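Local coordinates for protein putative sulfatase yidJ (Bacteroides fragilis, PDB 2QZU) that probably hydrolyses sulfate esters as a metal-dependent member of the sulfatase family, most likely acting on aryl sulfates, at residues 69-77 / 326-336; 432-440 / 449-458. All coordinates share one frame; numbering follows the deposited sequence.

Interaction 1: 69-77 / 326-336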
loop_
_atom_site.group_PDB
_atom_site.type_symbol
_atom_site.label_atom_id
_atom_site.label_comp_id
_atom_site.label_asym_id
_atom_site.label_seq_id
_atom_site.Cartn_x
_atom_site.Cartn_y
_atom_site.Cartn_z
ATOM N N ALA A 69 -13.278 -19.273 -21.843
ATOM C CA ALA A 69 -11.930 -18.839 -22.241
ATOM C C ALA A 69 -10.921 -18.903 -21.099
ATOM O O ALA A 69 -11.253 -18.599 -19.956
ATOM C CB ALA A 69 -11.982 -17.423 -22.797
ATOM N N ILE A 70 -9.682 -19.285 -21.410
ATOM C CA ILE A 70 -8.642 -19.382 -20.386
ATOM C C ILE A 70 -7.285 -18.830 -20.825
ATOM O O ILE A 70 -7.085 -18.474 -21.985
ATOM C CB ILE A 70 -8.425 -20.860 -19.944
ATOM C CG1 ILE A 70 -7.982 -21.720 -21.131
ATOM C CG2 ILE A 70 -9.713 -21.443 -19.385
ATOM C CD1 ILE A 70 -6.474 -21.782 -21.326
ATOM N N SER A 71 -6.366 -18.754 -19.865
ATOM C CA SER A 71 -4.995 -18.317 -20.099
ATOM C C SER A 71 -4.160 -19.486 -19.558
ATOM O O SER A 71 -4.207 -19.794 -18.363
ATOM C CB SER A 71 -4.684 -17.034 -19.326
ATOM O OG SER A 71 -3.347 -16.616 -19.569
ATOM N N SER A 72 -3.411 -20.136 -20.442
ATOM C CA SER A 72 -2.606 -21.305 -20.078
ATOM C C SER A 72 -1.479 -21.089 -19.067
ATOM O O SER A 72 -1.184 -21.979 -18.266
ATOM C CB SER A 72 -2.059 -21.956 -21.352
ATOM O OG SER A 72 -3.120 -22.519 -22.107
ATOM N N TYR A 73 -0.830 -19.933 -19.118
ATOM C CA TYR A 73 0.228 -19.619 -18.159
ATOM C C TYR A 73 -0.282 -18.315 -17.559
ATOM O O TYR A 73 0.059 -17.229 -18.028
ATOM C CB TYR A 73 1.566 -19.399 -18.870
ATOM C CG TYR A 73 2.780 -19.474 -17.962
ATOM C CD1 TYR A 73 2.663 -19.286 -16.588
ATOM C CD2 TYR A 73 4.051 -19.729 -18.484
ATOM C CE1 TYR A 73 3.778 -19.350 -15.748
ATOM C CE2 TYR A 73 5.179 -19.789 -17.650
ATOM C CZ TYR A 73 5.028 -19.599 -16.286
ATOM O OH TYR A 73 6.125 -19.659 -15.452
ATOM N N PRO A 74 -1.120 -18.412 -16.516
ATOM C CA PRO A 74 -1.704 -17.242 -15.854
ATOM C C PRO A 74 -0.781 -16.340 -15.035
ATOM O O PRO A 74 -0.905 -16.247 -13.816
ATOM C CB PRO A 74 -2.835 -17.855 -15.032
ATOM C CG PRO A 74 -2.246 -19.159 -14.608
ATOM C CD PRO A 74 -1.576 -19.661 -15.876
ATOM N N VAL A 75 0.142 -15.685 -15.737
ATOM C CA VAL A 75 1.111 -14.754 -15.168
ATOM C C VAL A 75 1.306 -13.676 -16.238
ATOM O O VAL A 75 1.304 -13.979 -17.434
ATOM C CB VAL A 75 2.456 -15.443 -14.878
ATOM C CG1 VAL A 75 3.442 -14.437 -14.303
ATOM C CG2 VAL A 75 2.244 -16.588 -13.903
ATOM N N SER A 76 1.487 -12.430 -15.811
ATOM C CA SER A 76 1.615 -11.309 -16.744
ATOM C C SER A 76 2.537 -11.448 -17.963
ATOM O O SER A 76 2.062 -11.625 -19.087
ATOM C CB SER A 76 1.970 -10.031 -15.980
ATOM O OG SER A 76 2.014 -8.918 -16.865
ATOM N N SER A 77 3.845 -11.357 -17.763
ATOM C CA SER A 77 4.760 -11.443 -18.897
ATOM C C SER A 77 4.618 -12.713 -19.729
ATOM O O SER A 77 4.533 -12.642 -20.958
ATOM C CB SER A 77 6.205 -11.280 -18.426
ATOM O OG SER A 77 6.353 -10.052 -17.741
ATOM N N LYS A 326 -2.112 -15.278 -8.536
ATOM C CA LYS A 326 -2.481 -16.231 -9.576
ATOM C C LYS A 326 -1.245 -17.155 -9.782
ATOM O O LYS A 326 -0.557 -17.535 -8.825
ATOM C CB LYS A 326 -2.882 -15.609 -10.893
ATOM C CG LYS A 326 -1.772 -14.895 -11.615
ATOM C CD LYS A 326 -0.902 -14.098 -10.673
ATOM C CE LYS A 326 -1.496 -12.742 -10.378
ATOM N NZ LYS A 326 -0.522 -11.647 -10.671
ATOM N N ASP A 327 -0.966 -17.495 -11.037
ATOM C CA ASP A 327 0.145 -18.371 -11.390
ATOM C C ASP A 327 -0.155 -19.800 -10.896
ATOM O O ASP A 327 0.717 -20.471 -10.345
ATOM C CB ASP A 327 1.458 -17.882 -10.761
ATOM C CG ASP A 327 2.685 -18.470 -11.470
ATOM O OD1 ASP A 327 2.496 -19.306 -12.358
ATOM O OD2 ASP A 327 3.832 -18.098 -11.152
ATOM N N ILE A 328 -1.386 -20.252 -11.118
ATOM C CA ILE A 328 -1.802 -21.581 -10.687
ATOM C C ILE A 328 -2.943 -22.109 -11.557
ATOM O O ILE A 328 -3.647 -21.340 -12.212
ATOM C CB ILE A 328 -2.224 -21.552 -9.199
ATOM C CG1 ILE A 328 -2.420 -22.974 -8.679
ATOM C CG2 ILE A 328 -3.494 -20.733 -9.031
ATOM C CD1 ILE A 328 -1.133 -23.763 -8.557
ATOM N N PHE A 329 -3.130 -23.421 -11.547
ATOM C CA PHE A 329 -4.135 -24.067 -12.381
ATOM C C PHE A 329 -5.607 -23.922 -12.010
ATOM O O PHE A 329 -6.475 -24.298 -12.798
ATOM C CB PHE A 329 -3.795 -25.551 -12.512
ATOM C CG PHE A 329 -3.420 -26.192 -11.214
ATOM C CD1 PHE A 329 -2.096 -26.531 -10.951
ATOM C CD2 PHE A 329 -4.380 -26.410 -10.231
ATOM C CE1 PHE A 329 -1.734 -27.083 -9.723
ATOM C CE2 PHE A 329 -4.030 -26.958 -8.999
ATOM C CZ PHE A 329 -2.704 -27.294 -8.745
ATOM N N TYR A 330 -5.900 -23.390 -10.830
ATOM C CA TYR A 330 -7.290 -23.222 -10.413
ATOM C C TYR A 330 -8.084 -22.334 -11.374
ATOM O O TYR A 330 -7.547 -21.383 -11.951
ATOM C CB TYR A 330 -7.349 -22.644 -8.995
ATOM C CG TYR A 330 -6.902 -23.620 -7.928
ATOM C CD1 TYR A 330 -7.568 -24.837 -7.750
ATOM C CD2 TYR A 330 -5.824 -23.331 -7.095
ATOM C CE1 TYR A 330 -7.170 -25.743 -6.765
ATOM C CE2 TYR A 330 -5.416 -24.227 -6.104
ATOM C CZ TYR A 330 -6.096 -25.432 -5.947
ATOM O OH TYR A 330 -5.696 -26.328 -4.979
ATOM N N GLU A 331 -9.366 -22.655 -11.535
ATOM C CA GLU A 331 -10.252 -21.906 -12.422
ATOM C C GLU A 331 -10.247 -20.385 -12.227
ATOM O O GLU A 331 -10.233 -19.645 -13.205
ATOM C CB GLU A 331 -11.691 -22.408 -12.278
ATOM C CG GLU A 331 -11.959 -23.772 -12.885
ATOM C CD GLU A 331 -11.754 -23.786 -14.382
ATOM O OE1 GLU A 331 -10.679 -24.232 -14.830
ATOM O OE2 GLU A 331 -12.669 -23.341 -15.108
ATOM N N GLU A 332 -10.271 -19.918 -10.978
ATOM C CA GLU A 332 -10.302 -18.473 -10.731
ATOM C C GLU A 332 -9.051 -17.772 -11.260
ATOM O O GLU A 332 -9.049 -16.561 -11.480
ATOM C CB GLU A 332 -10.469 -18.170 -9.236
ATOM C CG GLU A 332 -9.292 -18.596 -8.376
ATOM C CD GLU A 332 -9.427 -20.008 -7.839
ATOM O OE1 GLU A 332 -10.179 -20.813 -8.428
ATOM O OE2 GLU A 332 -8.768 -20.318 -6.825
ATOM N N SER A 333 -7.995 -18.552 -11.463
ATOM C CA SER A 333 -6.729 -18.051 -11.979
ATOM C C SER A 333 -6.656 -18.153 -13.509
ATOM O O SER A 333 -6.243 -17.207 -14.190
ATOM C CB SER A 333 -5.576 -18.843 -11.343
ATOM O OG SER A 333 -4.336 -18.553 -11.959
HETATM N N MSE A 334 -7.066 -19.298 -14.047
HETATM C CA MSE A 334 -7.029 -19.533 -15.491
HETATM C C MSE A 334 -8.140 -18.865 -16.311
HETATM O O MSE A 334 -7.892 -18.410 -17.426
HETATM C CB MSE A 334 -7.056 -21.041 -15.787
HETATM C CG MSE A 334 -5.835 -21.825 -15.304
HETATM SE SE MSE A 334 -5.872 -23.680 -15.941
HETATM C CE MSE A 334 -5.419 -23.334 -17.790
ATOM N N ARG A 335 -9.356 -18.812 -15.775
ATOM C CA ARG A 335 -10.477 -18.226 -16.510
ATOM C C ARG A 335 -10.367 -16.720 -16.731
ATOM O O ARG A 335 -10.153 -15.947 -15.794
ATOM C CB ARG A 335 -11.797 -18.569 -15.811
ATOM C CG ARG A 335 -12.271 -19.991 -16.081
ATOM C CD ARG A 335 -13.116 -20.055 -17.348
ATOM N NE ARG A 335 -14.309 -19.231 -17.189
ATOM C CZ ARG A 335 -14.555 -18.105 -17.853
ATOM N NH1 ARG A 335 -15.669 -17.431 -17.610
ATOM N NH2 ARG A 335 -13.707 -17.665 -18.775
ATOM N N ILE A 336 -10.508 -16.317 -17.991
ATOM C CA ILE A 336 -10.430 -14.917 -18.376
ATOM C C ILE A 336 -11.611 -14.516 -19.247
ATOM O O ILE A 336 -12.261 -15.364 -19.872
ATOM C CB ILE A 336 -9.143 -14.615 -19.193
ATOM C CG1 ILE A 336 -9.090 -15.515 -20.434
ATOM C CG2 ILE A 336 -7.916 -14.824 -18.331
ATOM C CD1 ILE A 336 -7.987 -15.149 -21.429
HETATM O O HOH W 1 5.908 -17.863 -13.304
HETATM O O HOH W 2 1.962 -11.568 -13.063
#
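Ile70 and Arg335 form a single beta bridge, held by the backbone bonds on either side of it: Ile336 N to Ala69 O (3.1 Å) and Ser71 N to Met334 O (2.9 Å). Ala69 O takes a second donor, Arg335 NH2, at 2.9 Å. This bond lies in both the carbonyl and the guanidinium plane and uses a lone pair, whereas Ile336 N approaches from 40° above the carbonyl plane. Bends at chi2 and chi3 curl the arginine back to this oxygen, and its NH1 forms a salt bridge with Asp41.

Apolar packing flanks the bridge. Selenomethionine Met334 runs alongside Ile70, CE lying 4.0 Å from Ile70 CD1. Farther along, Pro74 CG makes van der Waals contact with Ser333 OG at 3.4 Å, a hydroxyl already donating to Ile328 O.

Polar contacts finish the far end. Asp327 OD1 sits in plane at the edge of the Tyr73 ring, 3.6 Å from CE1, and a water joins Asp327 OD2 to Tyr73 OH, itself bonded to Val404. A second water accepts from Ser76 N and, weakly, from Lys326 NZ, whose stronger partner is Gln37 OE1. Here 69-77 leads into helix 76-85 at Ser76, the predicted formylglycine (3-oxoalanine) position of the sulfatase active site, modelled as unmodified serine.

Interaction 2: 432-440 / 449-458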
loop_
_atom_site.group_PDB
_atom_site.type_symbol
_atom_site.label_atom_id
_atom_site.label_comp_id
_atom_site.label_asym_id
_atom_site.label_seq_id
_atom_site.Cartn_x
_atom_site.Cartn_y
_atom_site.Cartn_z
ATOM N N ILE A 432 8.951 -36.432 -11.849
ATOM C CA ILE A 432 7.564 -36.148 -11.464
ATOM C C ILE A 432 7.417 -36.225 -9.947
ATOM O O ILE A 432 7.696 -37.254 -9.324
ATOM C CB ILE A 432 6.573 -37.107 -12.147
ATOM C CG1 ILE A 432 6.712 -36.998 -13.670
ATOM C CG2 ILE A 432 5.147 -36.752 -11.745
ATOM C CD1 ILE A 432 6.426 -35.607 -14.229
ATOM N N ASP A 433 6.954 -35.113 -9.389
ATOM C CA ASP A 433 6.811 -34.885 -7.955
ATOM C C ASP A 433 5.393 -34.946 -7.387
ATOM O O ASP A 433 5.205 -35.207 -6.199
ATOM C CB ASP A 433 7.372 -33.490 -7.665
ATOM C CG ASP A 433 8.104 -33.410 -6.355
ATOM O OD1 ASP A 433 7.618 -33.978 -5.353
ATOM O OD2 ASP A 433 9.165 -32.754 -6.334
ATOM N N ASN A 434 4.398 -34.676 -8.223
ATOM C CA ASN A 434 3.018 -34.649 -7.759
ATOM C C ASN A 434 2.088 -34.798 -8.955
ATOM O O ASN A 434 2.451 -34.443 -10.074
ATOM C CB ASN A 434 2.760 -33.303 -7.063
ATOM C CG ASN A 434 1.517 -33.305 -6.185
ATOM O OD1 ASN A 434 1.107 -32.259 -5.674
ATOM N ND2 ASN A 434 0.920 -34.473 -5.996
ATOM N N VAL A 435 0.898 -35.337 -8.711
ATOM C CA VAL A 435 -0.104 -35.515 -9.751
ATOM C C VAL A 435 -1.413 -34.951 -9.215
ATOM O O VAL A 435 -1.846 -35.291 -8.113
ATOM C CB VAL A 435 -0.299 -37.009 -10.115
ATOM C CG1 VAL A 435 -1.335 -37.142 -11.219
ATOM C CG2 VAL A 435 1.024 -37.611 -10.566
ATOM N N ILE A 436 -2.037 -34.079 -9.996
ATOM C CA ILE A 436 -3.278 -33.444 -9.587
ATOM C C ILE A 436 -4.364 -33.633 -10.639
ATOM O O ILE A 436 -4.118 -33.476 -11.833
ATOM C CB ILE A 436 -3.045 -31.937 -9.350
ATOM C CG1 ILE A 436 -1.960 -31.756 -8.283
ATOM C CG2 ILE A 436 -4.339 -31.257 -8.924
ATOM C CD1 ILE A 436 -1.360 -30.367 -8.237
ATOM N N LEU A 437 -5.567 -33.978 -10.191
ATOM C CA LEU A 437 -6.684 -34.174 -11.099
ATOM C C LEU A 437 -7.979 -33.717 -10.445
ATOM O O LEU A 437 -8.312 -34.143 -9.343
ATOM C CB LEU A 437 -6.803 -35.648 -11.501
ATOM C CG LEU A 437 -7.985 -36.012 -12.409
ATOM C CD1 LEU A 437 -7.901 -35.227 -13.709
ATOM C CD2 LEU A 437 -7.977 -37.511 -12.686
ATOM N N PHE A 438 -8.695 -32.830 -11.127
ATOM C CA PHE A 438 -9.969 -32.327 -10.626
ATOM C C PHE A 438 -11.069 -32.602 -11.642
ATOM O O PHE A 438 -10.883 -32.395 -12.843
ATOM C CB PHE A 438 -9.922 -30.811 -10.393
ATOM C CG PHE A 438 -8.988 -30.382 -9.303
ATOM C CD1 PHE A 438 -7.879 -29.590 -9.598
ATOM C CD2 PHE A 438 -9.228 -30.736 -7.980
ATOM C CE1 PHE A 438 -7.023 -29.153 -8.581
ATOM C CE2 PHE A 438 -8.383 -30.310 -6.961
ATOM C CZ PHE A 438 -7.278 -29.516 -7.261
ATOM N N ASP A 439 -12.209 -33.075 -11.149
ATOM C CA ASP A 439 -13.375 -33.336 -11.985
ATOM C C ASP A 439 -14.238 -32.104 -11.738
ATOM O O ASP A 439 -14.920 -32.017 -10.720
ATOM C CB ASP A 439 -14.112 -34.588 -11.499
ATOM C CG ASP A 439 -15.361 -34.887 -12.314
ATOM O OD1 ASP A 439 -15.961 -33.940 -12.868
ATOM O OD2 ASP A 439 -15.752 -36.068 -12.388
ATOM N N ARG A 440 -14.204 -31.148 -12.661
ATOM C CA ARG A 440 -14.956 -29.909 -12.487
ATOM C C ARG A 440 -16.477 -30.036 -12.556
ATOM O O ARG A 440 -17.196 -29.116 -12.167
ATOM C CB ARG A 440 -14.468 -28.859 -13.485
ATOM C CG ARG A 440 -12.976 -28.562 -13.376
ATOM C CD ARG A 440 -12.641 -27.199 -13.977
ATOM N NE ARG A 440 -13.136 -27.066 -15.343
ATOM C CZ ARG A 440 -12.599 -27.665 -16.404
ATOM N NH1 ARG A 440 -11.533 -28.447 -16.271
ATOM N NH2 ARG A 440 -13.143 -27.493 -17.599
ATOM N N ASN A 449 -8.631 -33.531 -4.999
ATOM C CA ASN A 449 -7.650 -34.030 -5.951
ATOM C C ASN A 449 -7.933 -35.525 -5.998
ATOM O O ASN A 449 -7.662 -36.240 -5.035
ATOM C CB ASN A 449 -6.221 -33.787 -5.460
ATOM C CG ASN A 449 -5.182 -34.371 -6.400
ATOM O OD1 ASN A 449 -5.521 -34.922 -7.449
ATOM N ND2 ASN A 449 -3.911 -34.256 -6.031
ATOM N N ILE A 450 -8.486 -35.994 -7.108
ATOM C CA ILE A 450 -8.834 -37.404 -7.238
ATOM C C ILE A 450 -7.851 -38.233 -8.060
ATOM O O ILE A 450 -8.170 -39.348 -8.478
ATOM C CB ILE A 450 -10.244 -37.550 -7.843
ATOM C CG1 ILE A 450 -10.275 -36.939 -9.248
ATOM C CG2 ILE A 450 -11.262 -36.852 -6.945
ATOM C CD1 ILE A 450 -11.572 -37.177 -10.001
ATOM N N ALA A 451 -6.654 -37.699 -8.281
ATOM C CA ALA A 451 -5.642 -38.401 -9.066
ATOM C C ALA A 451 -5.355 -39.817 -8.555
ATOM O O ALA A 451 -5.275 -40.761 -9.339
ATOM C CB ALA A 451 -4.350 -37.589 -9.098
ATOM N N SER A 452 -5.207 -39.963 -7.241
ATOM C CA SER A 452 -4.918 -41.271 -6.651
ATOM C C SER A 452 -6.114 -42.220 -6.715
ATOM O O SER A 452 -5.972 -43.427 -6.517
ATOM C CB SER A 452 -4.478 -41.104 -5.194
ATOM O OG SER A 452 -5.535 -40.596 -4.395
ATOM N N GLN A 453 -7.288 -41.669 -6.998
ATOM C CA GLN A 453 -8.508 -42.462 -7.074
ATOM C C GLN A 453 -8.889 -42.818 -8.510
ATOM O O GLN A 453 -9.769 -43.650 -8.734
ATOM C CB GLN A 453 -9.658 -41.696 -6.414
ATOM C CG GLN A 453 -9.358 -41.256 -4.988
ATOM C CD GLN A 453 -10.375 -40.263 -4.443
ATOM O OE1 GLN A 453 -10.203 -39.728 -3.347
ATOM N NE2 GLN A 453 -11.437 -40.018 -5.202
ATOM N N GLN A 454 -8.225 -42.193 -9.479
ATOM C CA GLN A 454 -8.518 -42.442 -10.889
ATOM C C GLN A 454 -7.251 -42.781 -11.669
ATOM O O GLN A 454 -6.860 -42.047 -12.576
ATOM C CB GLN A 454 -9.174 -41.207 -11.511
ATOM C CG GLN A 454 -10.449 -40.749 -10.823
ATOM C CD GLN A 454 -11.583 -41.741 -10.974
ATOM O OE1 GLN A 454 -11.878 -42.198 -12.077
ATOM N NE2 GLN A 454 -12.234 -42.070 -9.864
ATOM N N LEU A 455 -6.618 -43.897 -11.323
ATOM C CA LEU A 455 -5.387 -44.312 -11.987
ATOM C C LEU A 455 -5.525 -44.478 -13.499
ATOM O O LEU A 455 -4.625 -44.102 -14.252
ATOM C CB LEU A 455 -4.869 -45.620 -11.382
ATOM C CG LEU A 455 -4.443 -45.621 -9.912
ATOM C CD1 LEU A 455 -5.666 -45.562 -9.005
ATOM C CD2 LEU A 455 -3.638 -46.878 -9.628
ATOM N N LYS A 456 -6.645 -45.044 -13.939
ATOM C CA LYS A 456 -6.879 -45.261 -15.364
ATOM C C LYS A 456 -6.925 -43.936 -16.118
ATOM O O LYS A 456 -6.276 -43.768 -17.150
ATOM C CB LYS A 456 -8.196 -46.014 -15.576
ATOM C CG LYS A 456 -8.488 -46.357 -17.031
ATOM C CD LYS A 456 -9.774 -47.165 -17.188
ATOM C CE LYS A 456 -11.013 -46.342 -16.862
ATOM N NZ LYS A 456 -12.267 -47.132 -17.034
ATOM N N LEU A 457 -7.701 -43.003 -15.587
ATOM C CA LEU A 457 -7.860 -41.687 -16.187
ATOM C C LEU A 457 -6.535 -40.928 -16.193
ATOM O O LEU A 457 -6.167 -40.303 -17.190
ATOM C CB LEU A 457 -8.920 -40.906 -15.409
ATOM C CG LEU A 457 -9.406 -39.575 -15.972
ATOM C CD1 LEU A 457 -10.029 -39.782 -17.344
ATOM C CD2 LEU A 457 -10.419 -38.974 -15.011
ATOM N N THR A 458 -5.815 -40.999 -15.078
ATOM C CA THR A 458 -4.530 -40.326 -14.947
ATOM C C THR A 458 -3.539 -40.837 -15.993
ATOM O O THR A 458 -2.757 -40.069 -16.551
ATOM C CB THR A 458 -3.942 -40.538 -13.535
ATOM O OG1 THR A 458 -4.867 -40.050 -12.555
ATOM C CG2 THR A 458 -2.629 -39.790 -13.385
#
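Leu437, on the edge strand of the C-terminal four-stranded antiparallel sheet, packs against Ile450, Ala451 and Leu457 of the segment that leads into helix 455-471. The segment opens with an Asx turn at Asn449, whose side-chain amide also bonds to the strand backbone. With CG anti to the backbone N (chi1 177°), the leucine sends CD2 to Leu457 CD2 at 3.7 Å, the two side chains crossing at about a right angle. CD2 also passes Thr458 OG1, while CG meets Ile450 CG1 and CB rests on Ala451.

Around this centre the packing extends both ways along the strand. Val435 CG1 touches both Ala451 CB, at 3.7 Å, and Thr458 CG2. Toward the end of the strand, Ile450 CD1 reaches Asp439 CB at 3.9 Å; the carboxylate of Asp439 is engaged by Arg420 in a salt bridge. Tyr423, from the neighbouring strand 421-428, touches both Val435 and Thr458 and so ties helix and sheet together.

The helix start is bonded too: Gln454, its N-cap residue, accepts through O from both Thr458 N and Thr458 OG1. Between the segments, Ile450 N donates to Leu437 O at 2.9 Å.

At the polar edge the Asn449 amide lies across Ile436 and reads the strand backbone on two sides of that residue. ND2 donates to Val435 O at 3.1 Å, almost straight (170°), in the plane of both groups and on a lone pair of the carbonyl. OD1 is gripped by two backbone donors from opposite faces of the amide plane: Leu437 N at 2.9 Å and, closing the Asx turn, Ala451 N at 3.1 Å.

In the fold
The centre of interaction 1 lies about 9 Å from the centre of the chain, that of interaction 2 about 28 Å, on the C-terminal sheet; their own centres are about 20 Å apart. They nevertheless meet directly. Phe329 of segment 326-336 packs on the strand of interaction 2, with its CZ 3.4 Å from Ile436 CD1 and its CE2 3.7 Å from Phe438 CE1, and Tyr330 CE1 comes within 3.8 Å of Phe438 CZ. Strand 399-404 of the same sheet also touches Ile70, Tyr73 and Asp327. Interaction 1, which includes Ser76, the predicted site of 3-oxoalanine, thus meets both edge strands of the C-terminal sheet, 399-404 and 431-439, the latter being the strand of interaction 2.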